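Local coordinates for Alpha/beta hydrolase (Streptomyces albidoflavus, PDB 6KSU), which probably closes non-ribosomal peptide chains into macrolactams by heterochiral coupling, as a cyclase related to penicillin-binding proteins and beta-lactamases, at residues E36-E41 and W359-A364; L88-V93 and L290-C295; M94-D99 and S190-W195; L401-T406 and A459-G464; E418-Y423 and P440-I445. All coordinates share one frame; numbering follows the deposited sequence.

Interaction 1 (E36-E41 and W359-A364); sequences EELVRE and WEALVA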
# COMPACT_ATOMS: atom_id res chain seq x y z
N GLU A 36 1.01 8.89 22.99
CA GLU A 36 1.90 8.34 24.02
C GLU A 36 1.26 7.17 24.75
O GLU A 36 1.87 6.10 24.90
CB GLU A 36 2.29 9.44 25.00
CG GLU A 36 3.73 9.37 25.41
CD GLU A 36 4.65 9.66 24.25
OE1 GLU A 36 4.87 10.86 23.94
OE2 GLU A 36 5.14 8.69 23.66
N GLU A 37 0.01 7.35 25.21
CA GLU A 37 -0.68 6.26 25.89
C GLU A 37 -0.72 5.02 25.01
O GLU A 37 -0.42 3.91 25.48
CB GLU A 37 -2.11 6.67 26.28
CG GLU A 37 -2.29 7.90 27.20
CD GLU A 37 -1.08 8.24 28.09
OE1 GLU A 37 -0.67 7.39 28.92
OE2 GLU A 37 -0.55 9.37 27.98
N LEU A 38 -1.06 5.19 23.72
CA LEU A 38 -1.28 4.01 22.88
C LEU A 38 0.03 3.34 22.47
O LEU A 38 0.06 2.12 22.29
CB LEU A 38 -2.09 4.38 21.65
CG LEU A 38 -3.42 5.06 21.94
CD1 LEU A 38 -4.25 5.22 20.67
CD2 LEU A 38 -4.16 4.27 23.04
N VAL A 39 1.11 4.10 22.31
CA VAL A 39 2.40 3.48 22.01
C VAL A 39 2.82 2.56 23.17
O VAL A 39 3.24 1.42 22.97
CB VAL A 39 3.47 4.55 21.72
CG1 VAL A 39 4.83 3.97 21.84
CG2 VAL A 39 3.27 5.15 20.33
N ARG A 40 2.69 3.07 24.40
CA ARG A 40 3.04 2.27 25.57
C ARG A 40 2.10 1.08 25.72
O ARG A 40 2.55 -0.07 25.80
CB ARG A 40 3.02 3.16 26.82
CG ARG A 40 4.40 3.71 27.19
CD ARG A 40 4.39 5.01 28.01
NE ARG A 40 5.71 5.62 27.86
CZ ARG A 40 6.80 5.22 28.51
NH1 ARG A 40 6.72 4.25 29.42
NH2 ARG A 40 7.97 5.79 28.27
N GLU A 41 0.80 1.33 25.69
CA GLU A 41 -0.19 0.28 25.86
C GLU A 41 0.00 -0.89 24.89
O GLU A 41 -0.18 -2.05 25.26
CB GLU A 41 -1.59 0.88 25.72
CG GLU A 41 -2.70 -0.10 25.53
CD GLU A 41 -4.05 0.57 25.65
OE1 GLU A 41 -5.01 0.10 25.02
OE2 GLU A 41 -4.15 1.59 26.37
N TRP A 359 -2.05 1.58 14.92
CA TRP A 359 -2.81 2.33 13.92
C TRP A 359 -4.31 2.17 14.15
O TRP A 359 -5.06 3.15 14.17
CB TRP A 359 -2.44 1.90 12.51
CG TRP A 359 -3.28 2.58 11.45
CD1 TRP A 359 -4.15 1.97 10.57
CD2 TRP A 359 -3.34 3.98 11.16
NE1 TRP A 359 -4.74 2.92 9.76
CE2 TRP A 359 -4.25 4.15 10.10
CE3 TRP A 359 -2.70 5.11 11.70
CZ2 TRP A 359 -4.54 5.40 9.56
CZ3 TRP A 359 -2.99 6.34 11.17
CH2 TRP A 359 -3.90 6.48 10.10
N GLU A 360 -4.75 0.92 14.36
CA GLU A 360 -6.17 0.65 14.58
C GLU A 360 -6.69 1.40 15.81
O GLU A 360 -7.70 2.11 15.74
CB GLU A 360 -6.40 -0.85 14.69
CG GLU A 360 -7.84 -1.28 14.90
CD GLU A 360 -7.99 -2.80 15.08
OE1 GLU A 360 -7.04 -3.55 14.74
OE2 GLU A 360 -9.05 -3.23 15.56
N ALA A 361 -5.98 1.28 16.93
CA ALA A 361 -6.39 1.98 18.15
C ALA A 361 -6.37 3.50 17.96
O ALA A 361 -7.23 4.21 18.49
CB ALA A 361 -5.50 1.56 19.31
N LEU A 362 -5.40 4.00 17.20
CA LEU A 362 -5.36 5.42 16.86
C LEU A 362 -6.59 5.83 16.06
O LEU A 362 -7.18 6.89 16.29
CB LEU A 362 -4.08 5.72 16.09
CG LEU A 362 -3.20 6.95 16.38
CD1 LEU A 362 -3.19 7.28 17.86
CD2 LEU A 362 -1.80 6.63 15.91
N VAL A 363 -7.03 4.99 15.13
CA VAL A 363 -8.18 5.36 14.31
C VAL A 363 -9.44 5.41 15.16
O VAL A 363 -10.27 6.32 15.02
CB VAL A 363 -8.33 4.39 13.12
CG1 VAL A 363 -9.68 4.56 12.50
CG2 VAL A 363 -7.22 4.63 12.08
N ALA A 364 -9.58 4.48 16.10
CA ALA A 364 -10.78 4.44 16.93
C ALA A 364 -10.77 5.51 18.01
O ALA A 364 -11.84 6.00 18.38
CB ALA A 364 -10.92 3.07 17.59

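Interaction 2 (L88-V93 and L290-C295); sequences LTAELV and LAMRTC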
# COMPACT_ATOMS: atom_id res chain seq x y z
N LEU A 88 4.57 7.90 -3.40
CA LEU A 88 5.61 8.81 -3.89
C LEU A 88 5.99 8.46 -5.32
O LEU A 88 6.20 9.36 -6.15
CB LEU A 88 6.81 8.76 -2.96
CG LEU A 88 6.21 9.26 -1.65
CD1 LEU A 88 6.27 8.20 -0.56
CD2 LEU A 88 6.84 10.55 -1.22
N THR A 89 6.04 7.16 -5.63
CA THR A 89 6.22 6.72 -7.00
C THR A 89 5.11 7.26 -7.89
O THR A 89 5.37 7.75 -9.00
CB THR A 89 6.27 5.20 -7.05
OG1 THR A 89 7.55 4.78 -6.58
CG2 THR A 89 6.06 4.69 -8.50
N ALA A 90 3.86 7.17 -7.42
CA ALA A 90 2.75 7.75 -8.17
C ALA A 90 2.95 9.24 -8.33
O ALA A 90 2.71 9.79 -9.42
CB ALA A 90 1.43 7.48 -7.47
N GLU A 91 3.38 9.90 -7.26
CA GLU A 91 3.63 11.33 -7.33
C GLU A 91 4.72 11.64 -8.35
O GLU A 91 4.62 12.60 -9.12
CB GLU A 91 3.97 11.83 -5.94
CG GLU A 91 2.73 12.11 -5.05
CD GLU A 91 3.11 12.98 -3.83
OE1 GLU A 91 4.28 12.91 -3.42
OE2 GLU A 91 2.27 13.74 -3.31
N LEU A 92 5.77 10.82 -8.37
CA LEU A 92 6.85 10.97 -9.32
C LEU A 92 6.33 10.79 -10.75
O LEU A 92 6.61 11.61 -11.63
CB LEU A 92 7.94 9.97 -8.99
CG LEU A 92 9.19 10.03 -9.85
CD1 LEU A 92 9.69 11.46 -9.87
CD2 LEU A 92 10.24 9.08 -9.29
N VAL A 93 5.55 9.73 -10.98
CA VAL A 93 5.00 9.47 -12.30
C VAL A 93 4.12 10.63 -12.74
O VAL A 93 4.17 11.08 -13.90
CB VAL A 93 4.21 8.13 -12.31
CG1 VAL A 93 3.43 7.97 -13.59
CG2 VAL A 93 5.13 6.96 -12.12
N LEU A 290 -5.92 15.86 -8.31
CA LEU A 290 -7.29 15.39 -8.47
C LEU A 290 -7.33 14.03 -9.14
O LEU A 290 -8.13 13.17 -8.77
CB LEU A 290 -8.11 16.41 -9.26
CG LEU A 290 -9.57 16.01 -9.50
CD1 LEU A 290 -10.33 15.83 -8.19
CD2 LEU A 290 -10.28 17.00 -10.43
N ALA A 291 -6.43 13.80 -10.10
CA ALA A 291 -6.35 12.50 -10.75
C ALA A 291 -5.94 11.38 -9.78
O ALA A 291 -6.54 10.30 -9.77
CB ALA A 291 -5.37 12.59 -11.92
N MET A 292 -4.90 11.63 -8.96
CA MET A 292 -4.47 10.65 -7.96
C MET A 292 -5.61 10.26 -7.03
O MET A 292 -5.68 9.11 -6.58
CB MET A 292 -3.30 11.21 -7.15
CG MET A 292 -2.10 11.40 -8.01
SD MET A 292 -0.61 11.71 -7.09
CE MET A 292 -0.57 10.25 -6.03
N ARG A 293 -6.49 11.22 -6.75
CA ARG A 293 -7.64 11.06 -5.88
C ARG A 293 -8.86 10.46 -6.58
O ARG A 293 -9.75 9.93 -5.91
CB ARG A 293 -8.01 12.45 -5.33
CG ARG A 293 -8.95 12.45 -4.18
CD ARG A 293 -8.77 13.69 -3.33
NE ARG A 293 -9.21 14.97 -3.91
CZ ARG A 293 -8.48 16.08 -3.92
NH1 ARG A 293 -7.24 16.09 -3.43
NH2 ARG A 293 -8.97 17.19 -4.44
N THR A 294 -8.95 10.56 -7.91
CA THR A 294 -10.17 10.14 -8.61
C THR A 294 -10.16 8.62 -8.81
O THR A 294 -9.31 8.08 -9.52
CB THR A 294 -10.31 10.86 -9.95
OG1 THR A 294 -10.31 12.27 -9.71
CG2 THR A 294 -11.63 10.47 -10.64
N CYS A 295 -11.11 7.93 -8.19
CA CYS A 295 -11.10 6.48 -8.21
C CYS A 295 -11.55 5.94 -9.56
O CYS A 295 -12.32 6.57 -10.29
CB CYS A 295 -11.98 5.92 -7.09
SG CYS A 295 -11.31 6.30 -5.43

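Interaction 3 (M94-D99 and S190-W195); sequences MQFVCD and SGMDWW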
# COMPACT_ATOMS: atom_id res chain seq x y z
N MET A 94 3.30 11.15 -11.82
CA MET A 94 2.40 12.24 -12.19
C MET A 94 3.16 13.51 -12.56
O MET A 94 2.67 14.29 -13.38
CB MET A 94 1.41 12.52 -11.07
CG MET A 94 0.38 11.44 -10.84
SD MET A 94 -0.53 10.90 -12.33
CE MET A 94 -1.81 12.14 -12.38
N GLN A 95 4.34 13.74 -11.96
CA GLN A 95 5.16 14.89 -12.37
C GLN A 95 5.51 14.82 -13.85
O GLN A 95 5.44 15.84 -14.56
CB GLN A 95 6.45 14.95 -11.57
CG GLN A 95 6.41 15.71 -10.30
CD GLN A 95 7.78 15.75 -9.68
OE1 GLN A 95 8.68 15.02 -10.12
NE2 GLN A 95 7.98 16.60 -8.69
N PHE A 96 5.92 13.64 -14.33
CA PHE A 96 6.34 13.51 -15.72
C PHE A 96 5.17 13.70 -16.66
O PHE A 96 5.32 14.27 -17.75
CB PHE A 96 7.02 12.15 -15.94
CG PHE A 96 8.41 12.10 -15.43
CD1 PHE A 96 9.47 12.50 -16.25
CD2 PHE A 96 8.67 11.74 -14.12
CE1 PHE A 96 10.76 12.50 -15.76
CE2 PHE A 96 9.97 11.75 -13.63
CZ PHE A 96 11.02 12.12 -14.45
N VAL A 97 3.99 13.26 -16.24
CA VAL A 97 2.78 13.48 -17.02
C VAL A 97 2.53 14.97 -17.19
O VAL A 97 2.29 15.46 -18.30
CB VAL A 97 1.60 12.77 -16.33
CG1 VAL A 97 0.25 13.24 -16.87
CG2 VAL A 97 1.78 11.25 -16.43
N CYS A 98 2.66 15.73 -16.11
CA CYS A 98 2.33 17.15 -16.17
C CYS A 98 3.33 17.93 -17.04
O CYS A 98 2.94 18.84 -17.77
CB CYS A 98 2.24 17.71 -14.76
SG CYS A 98 0.91 16.91 -13.87
N ASP A 99 4.60 17.58 -16.98
CA ASP A 99 5.52 18.19 -17.93
C ASP A 99 5.31 17.69 -19.36
O ASP A 99 6.06 18.09 -20.25
CB ASP A 99 6.96 17.96 -17.49
CG ASP A 99 7.23 18.50 -16.10
OD1 ASP A 99 6.56 19.47 -15.69
OD2 ASP A 99 8.13 17.95 -15.41
N SER A 190 12.10 9.84 -18.06
CA SER A 190 13.33 10.55 -17.78
C SER A 190 14.46 9.72 -18.39
O SER A 190 14.23 8.72 -19.07
CB SER A 190 13.52 10.73 -16.28
OG SER A 190 13.83 9.50 -15.64
N GLY A 191 15.69 10.12 -18.16
CA GLY A 191 16.76 9.21 -18.51
C GLY A 191 17.47 8.74 -17.27
O GLY A 191 18.62 8.29 -17.34
N MET A 192 16.81 8.83 -16.12
CA MET A 192 17.43 8.45 -14.86
C MET A 192 16.76 7.24 -14.24
O MET A 192 15.55 7.02 -14.41
CB MET A 192 17.40 9.59 -13.84
CG MET A 192 17.60 10.96 -14.40
SD MET A 192 16.99 12.13 -13.19
CE MET A 192 15.39 12.50 -13.86
N ASP A 193 17.55 6.47 -13.50
CA ASP A 193 17.01 5.36 -12.73
C ASP A 193 16.01 5.87 -11.68
O ASP A 193 15.97 7.07 -11.34
CB ASP A 193 18.14 4.58 -12.07
CG ASP A 193 18.84 5.38 -10.97
OD1 ASP A 193 18.29 5.46 -9.85
OD2 ASP A 193 19.94 5.92 -11.23
N TRP A 194 15.19 4.95 -11.17
CA TRP A 194 14.12 5.33 -10.25
C TRP A 194 14.65 6.06 -9.02
O TRP A 194 14.06 7.05 -8.59
CB TRP A 194 13.30 4.11 -9.82
CG TRP A 194 12.33 4.43 -8.72
CD1 TRP A 194 11.08 4.96 -8.86
CD2 TRP A 194 12.54 4.26 -7.30
NE1 TRP A 194 10.49 5.12 -7.62
CE2 TRP A 194 11.36 4.70 -6.65
CE3 TRP A 194 13.59 3.76 -6.53
CZ2 TRP A 194 11.22 4.68 -5.27
CZ3 TRP A 194 13.46 3.75 -5.15
CH2 TRP A 194 12.27 4.20 -4.53
N TRP A 195 15.75 5.58 -8.43
CA TRP A 195 16.33 6.26 -7.26
C TRP A 195 16.71 7.70 -7.59
O TRP A 195 16.30 8.64 -6.89
CB TRP A 195 17.57 5.51 -6.77
CG TRP A 195 17.33 4.19 -6.11
CD1 TRP A 195 17.32 3.93 -4.77
CD2 TRP A 195 17.10 2.93 -6.76
NE1 TRP A 195 17.09 2.59 -4.55
CE2 TRP A 195 16.95 1.95 -5.75
CE3 TRP A 195 17.00 2.53 -8.10
CZ2 TRP A 195 16.72 0.61 -6.03
CZ3 TRP A 195 16.77 1.19 -8.38
CH2 TRP A 195 16.62 0.25 -7.35

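Interaction 4 (L401-T406 and A459-G464); sequences LELMVT and ALLQYG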
# COMPACT_ATOMS: atom_id res chain seq x y z
N LEU A 401 1.10 -17.90 -5.99
CA LEU A 401 0.11 -18.22 -4.97
C LEU A 401 -1.12 -18.84 -5.60
O LEU A 401 -1.62 -18.36 -6.62
CB LEU A 401 -0.26 -16.97 -4.17
CG LEU A 401 0.93 -16.05 -3.84
CD1 LEU A 401 0.50 -14.66 -3.32
CD2 LEU A 401 1.90 -16.72 -2.85
N GLU A 402 -1.60 -19.93 -5.01
CA GLU A 402 -2.73 -20.64 -5.60
C GLU A 402 -3.69 -21.10 -4.52
O GLU A 402 -3.31 -21.32 -3.37
CB GLU A 402 -2.27 -21.83 -6.45
CG GLU A 402 -1.35 -22.81 -5.74
CD GLU A 402 -0.73 -23.80 -6.71
OE1 GLU A 402 -1.15 -23.81 -7.89
OE2 GLU A 402 0.17 -24.56 -6.29
N LEU A 403 -4.95 -21.24 -4.92
CA LEU A 403 -6.02 -21.69 -4.05
C LEU A 403 -6.84 -22.67 -4.88
O LEU A 403 -6.89 -22.56 -6.11
CB LEU A 403 -6.84 -20.48 -3.58
CG LEU A 403 -7.22 -20.19 -2.13
CD1 LEU A 403 -6.02 -20.41 -1.22
CD2 LEU A 403 -7.72 -18.74 -2.03
N MET A 404 -7.48 -23.64 -4.21
CA MET A 404 -8.33 -24.58 -4.94
C MET A 404 -9.72 -24.63 -4.33
O MET A 404 -9.86 -24.70 -3.10
CB MET A 404 -7.73 -25.98 -4.98
CG MET A 404 -6.36 -26.03 -5.64
SD MET A 404 -5.91 -27.71 -6.11
CE MET A 404 -7.50 -28.51 -6.06
N VAL A 405 -10.74 -24.56 -5.17
CA VAL A 405 -12.11 -24.76 -4.73
C VAL A 405 -12.45 -26.20 -5.05
O VAL A 405 -12.53 -26.58 -6.22
CB VAL A 405 -13.08 -23.79 -5.39
CG1 VAL A 405 -14.52 -24.23 -5.08
CG2 VAL A 405 -12.82 -22.38 -4.89
N THR A 406 -12.64 -26.99 -4.01
CA THR A 406 -12.90 -28.41 -4.14
C THR A 406 -14.23 -28.73 -3.49
O THR A 406 -14.94 -27.85 -3.00
CB THR A 406 -11.78 -29.23 -3.51
OG1 THR A 406 -11.86 -29.13 -2.08
CG2 THR A 406 -10.42 -28.75 -4.00
N ALA A 459 -14.84 -16.44 -13.27
CA ALA A 459 -13.51 -16.23 -13.82
C ALA A 459 -12.49 -15.73 -12.80
O ALA A 459 -11.29 -15.97 -12.97
CB ALA A 459 -13.58 -15.24 -15.00
N LEU A 460 -12.94 -15.05 -11.75
CA LEU A 460 -12.04 -14.49 -10.75
C LEU A 460 -12.53 -14.76 -9.35
O LEU A 460 -13.74 -14.74 -9.08
CB LEU A 460 -11.88 -12.97 -10.92
CG LEU A 460 -10.99 -12.56 -12.08
CD1 LEU A 460 -10.74 -11.06 -11.99
CD2 LEU A 460 -9.71 -13.38 -12.00
N LEU A 461 -11.58 -14.98 -8.46
CA LEU A 461 -11.76 -14.89 -7.02
C LEU A 461 -10.91 -13.71 -6.54
O LEU A 461 -9.72 -13.63 -6.86
CB LEU A 461 -11.33 -16.21 -6.38
CG LEU A 461 -11.23 -16.54 -4.89
CD1 LEU A 461 -11.22 -18.07 -4.74
CD2 LEU A 461 -10.02 -15.88 -4.17
N GLN A 462 -11.51 -12.77 -5.80
CA GLN A 462 -10.69 -11.74 -5.18
C GLN A 462 -11.01 -11.60 -3.69
O GLN A 462 -12.15 -11.76 -3.25
CB GLN A 462 -10.79 -10.38 -5.93
CG GLN A 462 -12.12 -9.70 -5.95
CD GLN A 462 -12.11 -8.45 -6.82
OE1 GLN A 462 -13.09 -7.72 -6.85
NE2 GLN A 462 -11.00 -8.20 -7.53
N TYR A 463 -9.94 -11.31 -2.93
CA TYR A 463 -9.94 -11.08 -1.48
C TYR A 463 -8.64 -10.38 -1.12
O TYR A 463 -7.62 -10.58 -1.78
CB TYR A 463 -10.04 -12.39 -0.67
CG TYR A 463 -8.76 -13.21 -0.61
CD1 TYR A 463 -7.93 -13.17 0.52
CD2 TYR A 463 -8.38 -14.06 -1.66
CE1 TYR A 463 -6.77 -13.94 0.61
CE2 TYR A 463 -7.21 -14.82 -1.59
CZ TYR A 463 -6.41 -14.76 -0.44
OH TYR A 463 -5.25 -15.50 -0.34
N GLY A 464 -8.67 -9.60 -0.04
CA GLY A 464 -7.51 -8.79 0.33
C GLY A 464 -7.01 -7.91 -0.82
O GLY A 464 -5.82 -7.63 -0.92

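Interaction 5 (E418-Y423 and P440-I445); sequences ESYSDY and PGALPI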
# COMPACT_ATOMS: atom_id res chain seq x y z
N GLU A 418 -1.81 -24.73 -0.03
CA GLU A 418 -0.70 -25.68 0.03
C GLU A 418 -0.32 -26.21 1.42
O GLU A 418 -0.19 -27.42 1.62
CB GLU A 418 0.54 -25.07 -0.64
CG GLU A 418 1.75 -26.01 -0.62
CD GLU A 418 2.45 -26.10 -1.97
OE1 GLU A 418 3.59 -26.62 -2.01
OE2 GLU A 418 1.86 -25.67 -2.98
N SER A 419 -0.11 -25.34 2.40
CA SER A 419 0.34 -25.85 3.69
C SER A 419 -0.65 -25.53 4.80
O SER A 419 -0.27 -25.53 5.98
CB SER A 419 1.72 -25.30 4.05
OG SER A 419 2.61 -25.46 2.95
N TYR A 420 -1.90 -25.24 4.46
CA TYR A 420 -2.91 -24.88 5.45
C TYR A 420 -3.99 -25.94 5.50
O TYR A 420 -4.23 -26.64 4.51
CB TYR A 420 -3.57 -23.53 5.14
CG TYR A 420 -2.73 -22.32 5.42
CD1 TYR A 420 -3.19 -21.32 6.27
CD2 TYR A 420 -1.49 -22.16 4.84
CE1 TYR A 420 -2.43 -20.20 6.52
CE2 TYR A 420 -0.72 -21.05 5.09
CZ TYR A 420 -1.19 -20.07 5.93
OH TYR A 420 -0.41 -18.96 6.18
N SER A 421 -4.64 -26.01 6.66
CA SER A 421 -5.90 -26.73 6.77
C SER A 421 -6.91 -26.24 5.71
O SER A 421 -6.90 -25.08 5.29
CB SER A 421 -6.48 -26.56 8.17
OG SER A 421 -5.70 -27.26 9.14
N ASP A 422 -7.76 -27.15 5.26
CA ASP A 422 -8.83 -26.80 4.35
C ASP A 422 -9.76 -25.78 5.01
O ASP A 422 -10.00 -25.83 6.22
CB ASP A 422 -9.62 -28.04 3.95
CG ASP A 422 -8.82 -29.00 3.11
OD1 ASP A 422 -7.66 -28.70 2.77
OD2 ASP A 422 -9.37 -30.07 2.75
N TYR A 423 -10.28 -24.84 4.22
CA TYR A 423 -11.30 -23.92 4.71
C TYR A 423 -12.68 -24.42 4.27
O TYR A 423 -12.86 -24.88 3.14
CB TYR A 423 -11.09 -22.49 4.19
CG TYR A 423 -9.76 -21.77 4.43
CD1 TYR A 423 -9.67 -20.67 5.29
CD2 TYR A 423 -8.61 -22.15 3.74
CE1 TYR A 423 -8.45 -20.00 5.49
CE2 TYR A 423 -7.40 -21.47 3.92
CZ TYR A 423 -7.33 -20.41 4.79
OH TYR A 423 -6.12 -19.77 4.94
N PRO A 440 -7.94 -22.98 14.08
CA PRO A 440 -8.39 -21.69 14.66
C PRO A 440 -7.31 -20.61 14.71
O PRO A 440 -7.64 -19.43 14.88
CB PRO A 440 -8.84 -22.08 16.07
CG PRO A 440 -7.98 -23.29 16.40
CD PRO A 440 -7.88 -24.04 15.11
N GLY A 441 -6.05 -20.97 14.61
CA GLY A 441 -5.10 -19.88 14.56
C GLY A 441 -4.93 -19.27 13.19
O GLY A 441 -4.03 -18.45 12.97
N ALA A 442 -5.74 -19.66 12.22
CA ALA A 442 -5.59 -19.09 10.89
C ALA A 442 -6.73 -18.12 10.60
O ALA A 442 -7.83 -18.25 11.15
CB ALA A 442 -5.52 -20.19 9.83
N LEU A 443 -6.45 -17.13 9.74
CA LEU A 443 -7.57 -16.22 9.58
C LEU A 443 -8.55 -16.73 8.53
O LEU A 443 -8.15 -17.37 7.55
CB LEU A 443 -7.06 -14.85 9.18
CG LEU A 443 -6.01 -14.26 10.12
CD1 LEU A 443 -5.23 -13.14 9.41
CD2 LEU A 443 -6.66 -13.77 11.42
N PRO A 444 -9.84 -16.47 8.73
CA PRO A 444 -10.82 -16.76 7.68
C PRO A 444 -10.68 -15.77 6.54
O PRO A 444 -10.07 -14.71 6.68
CB PRO A 444 -12.17 -16.61 8.39
CG PRO A 444 -11.89 -15.63 9.51
CD PRO A 444 -10.46 -15.88 9.93
N ILE A 445 -11.26 -16.12 5.39
CA ILE A 445 -11.12 -15.33 4.16
C ILE A 445 -12.50 -14.90 3.69
O ILE A 445 -13.32 -15.73 3.28
CB ILE A 445 -10.38 -16.10 3.06
CG1 ILE A 445 -8.95 -16.45 3.51
CG2 ILE A 445 -10.37 -15.28 1.78
CD1 ILE A 445 -8.21 -17.37 2.55

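Interaction 1 (E36-E41 and W359-A364)
This is a buried contact, mainly of apolar side chains, between two helices that lie against the seven-stranded antiparallel sheet. Segment 36-41 is the end of the N-terminal helix 23-41. Segment 359-364 belongs to helix 355-365. Leu38 comes closest to the second helix at Ala361, with their CA atoms 7.3 Å apart. Its side chain starts toward helix 355-365 and does most of the touching. CG lies anti to the carbonyl carbon (chi1 -55°), and chi2 of -172° sets CD1 anti to CA. This carries CD1 out to the other helix. There Leu38 CD1 meets Leu362 CD1 at 3.6 Å, methyl to methyl, the two side chains meeting at a slant. The same Leu38 CD1 lies 4.1 Å from Ala361 CB and 3.8 Å from Ala361 O. The small Ala361 side chain lets the leucine methyl come near the backbone of its helix. Leu362 starts off to one side, and its CD1 end bends back to Leu38. Leu38 also packs on Leu358, one turn earlier on that helix. On the side of the sheet, Leu362 packs on Leu348 of strand 344-350. Separately, Glu36 is hydrogen-bonded to Thr62 of strand 56-63. The N-terminal and C-terminal helices of the beta-lactamase-like domain, packed side by side on one face of its sheet, are characteristic of the serine beta-lactamase and penicillin-binding protein fold.

Interaction 2 (L88-V93 and L290-C295)
Met292 reaches from helix 286-293 to helix 85-98 and ends on Ala90 and Glu91. Its chain runs out extended (chi2 -168°), then turns at the thioether (chi3 56°). The turn swings the terminal methyl onto the other helix: Met292 CE sits 3.7 Å from Ala90 CB and 3.9 Å from Glu91 CG. Met292 SD also lies 3.9 Å from Glu91 CG, so the methylene is met by both ends of the S-CH3 bond. The Glu91 side chain crosses that of Met292 at about a right angle, offering its aliphatic part. Its carboxylate goes elsewhere, with Glu91 OE2 hydrogen-bonded to His271 NE2. Met292 packs on the same histidine. The contact lies in the helical part of the beta-lactamase-like fold. The probable SxxK motif, Ser83 and Lys86, lies at the start of helix 85-98; in this family it marks the nucleophile and its lysine. Ala90 is near those residues without touching them, and also packs on Leu132 of helix 128-132. At the C-terminal end of helix 286-293, Thr294 is the first residue to leave helical geometry. Thr294 OG1 is modelled 2.5 Å from Leu290 O, which is unusually short and so doubtful.

Interaction 3 (M94-D99 and S190-W195)
Phe96, near the end of helix 85-98, faces Ser190, just past helix 176-189, with CA atoms 7.9 Å apart. Ser190 heads an ST turn that leads from the end of one helix to the start of the next, helix 194-206. The contact joins this connection to the helix that begins at the probable SxxK motif. Phe96 points its ring at the turn, with CG beside the backbone N and anti to the carbonyl carbon (chi1 -78°). The outer ring atoms do the touching. Ser190 CB meets the ring obliquely, at a short 3.3 Å from Phe96 CE1 and 3.4 Å from Phe96 CZ. Met192 comes in at the edge of the ring, near its plane, with Met192 CE 4.4 Å from Phe96 CZ. Its side chain also packs on Ala197 and Cys201 of helix 194-206. Just beyond, Asp193 is the N-cap of that helix, and its OD2 is hydrogen-bonded to Thr196 OG1. The polar bonds of the serine hydroxyl are made within its own chain region. Its chi1 of 72° sets OG between the backbone N and the carbonyl carbon. Ser190 OG bonds to Ile186 O of the preceding helix, and also accepts from Met192 N at 3.1 Å, nearly straight at 163°.

Interaction 4 (L401-T406 and A459-G464)
Leu403, Leu461 and Tyr463 form this contact, and Leu403 buries the largest share of surface. Leu403 CA and Leu461 CA are 9.4 Å apart, so the strands meet through side chains and not as bonded neighbours. Leu403 CD2 is the working atom. It lies 4.2 Å from Leu461 CD2 and 4.0 Å from Tyr463 CE2. Leu403 and Tyr463 approach from opposite directions, and the methyl reaches the ring at a slant. The segments lie on strands 401-407 and 458-463 of an eight-stranded antiparallel meander closed into a barrel, probably lipocalin-like, and the three side chains pack in its interior. Tyr463 holds its CG between the backbone N and the carbonyl carbon (chi1 76°), which turns the ring toward Leu403. Its side chain also packs on Ile445. Leu461 is backed by Phe449 and Tyr396, and Leu403 by Leu415. At the start of strand 458-463, Ala459 and Leu460 both face Val450, a classic beta bulge.

Interaction 5 (E418-Y423 and P440-I445)
Tyr423 presents one face of its ring to the end of Ile445. The methyl Ile445 CD1 lies 4.2 Å from the centroid of the Tyr423 ring and 28° off its normal, a CH-pi contact. The two side chains cross at about a right angle. Tyr423 CG is anti to the carbonyl carbon (chi1 -56°), which directs the ring across to the 440-445 segment. A second partner meets the ring at its edge: Leu443 O lies in the ring plane, 3.4 Å from Tyr423 CE1. The phenol end is held elsewhere, with Tyr423 OH hydrogen-bonded to Arg417 NH1. Arg417 also makes a cation-pi contact with Tyr420, so it serves both tyrosines. Tyr420 touches more lightly, its CD1 4.4 Å from Ala442 CB, which sits at the ring edge. Between the segments runs strand 432-437, where Tyr423 packs on Ala435 and Ala442 on Ser437. Side chains meeting across an intervening strand, beside the loop into the next one, fit the curved wall of an antiparallel beta-barrel meander.

Overall arrangement
The five contacts divide between two parts of the chain. Interactions 1, 2 and 3 lie in the beta-lactamase-like part; interactions 4 and 5 belong to the C-terminal barrel. Interactions 2 and 3 share helix 85-98, their centres 13 Å apart. They touch where Met292 CG meets Met94 CG at 3.8 Å, and Thr89 OG1 probably bonds to Trp194 NE1. The shared helix starts at the probable SxxK site. Interaction 1 sits beyond the sheet, its centre 29 Å from that of interaction 2. In the barrel, the centres of interactions 4 and 5 are 14 Å apart, and Tyr463 CD1 packs on Ile445 CG2 at 3.5 Å. Between the two parts, interactions 2 and 4 have centres 29 Å apart and do not touch.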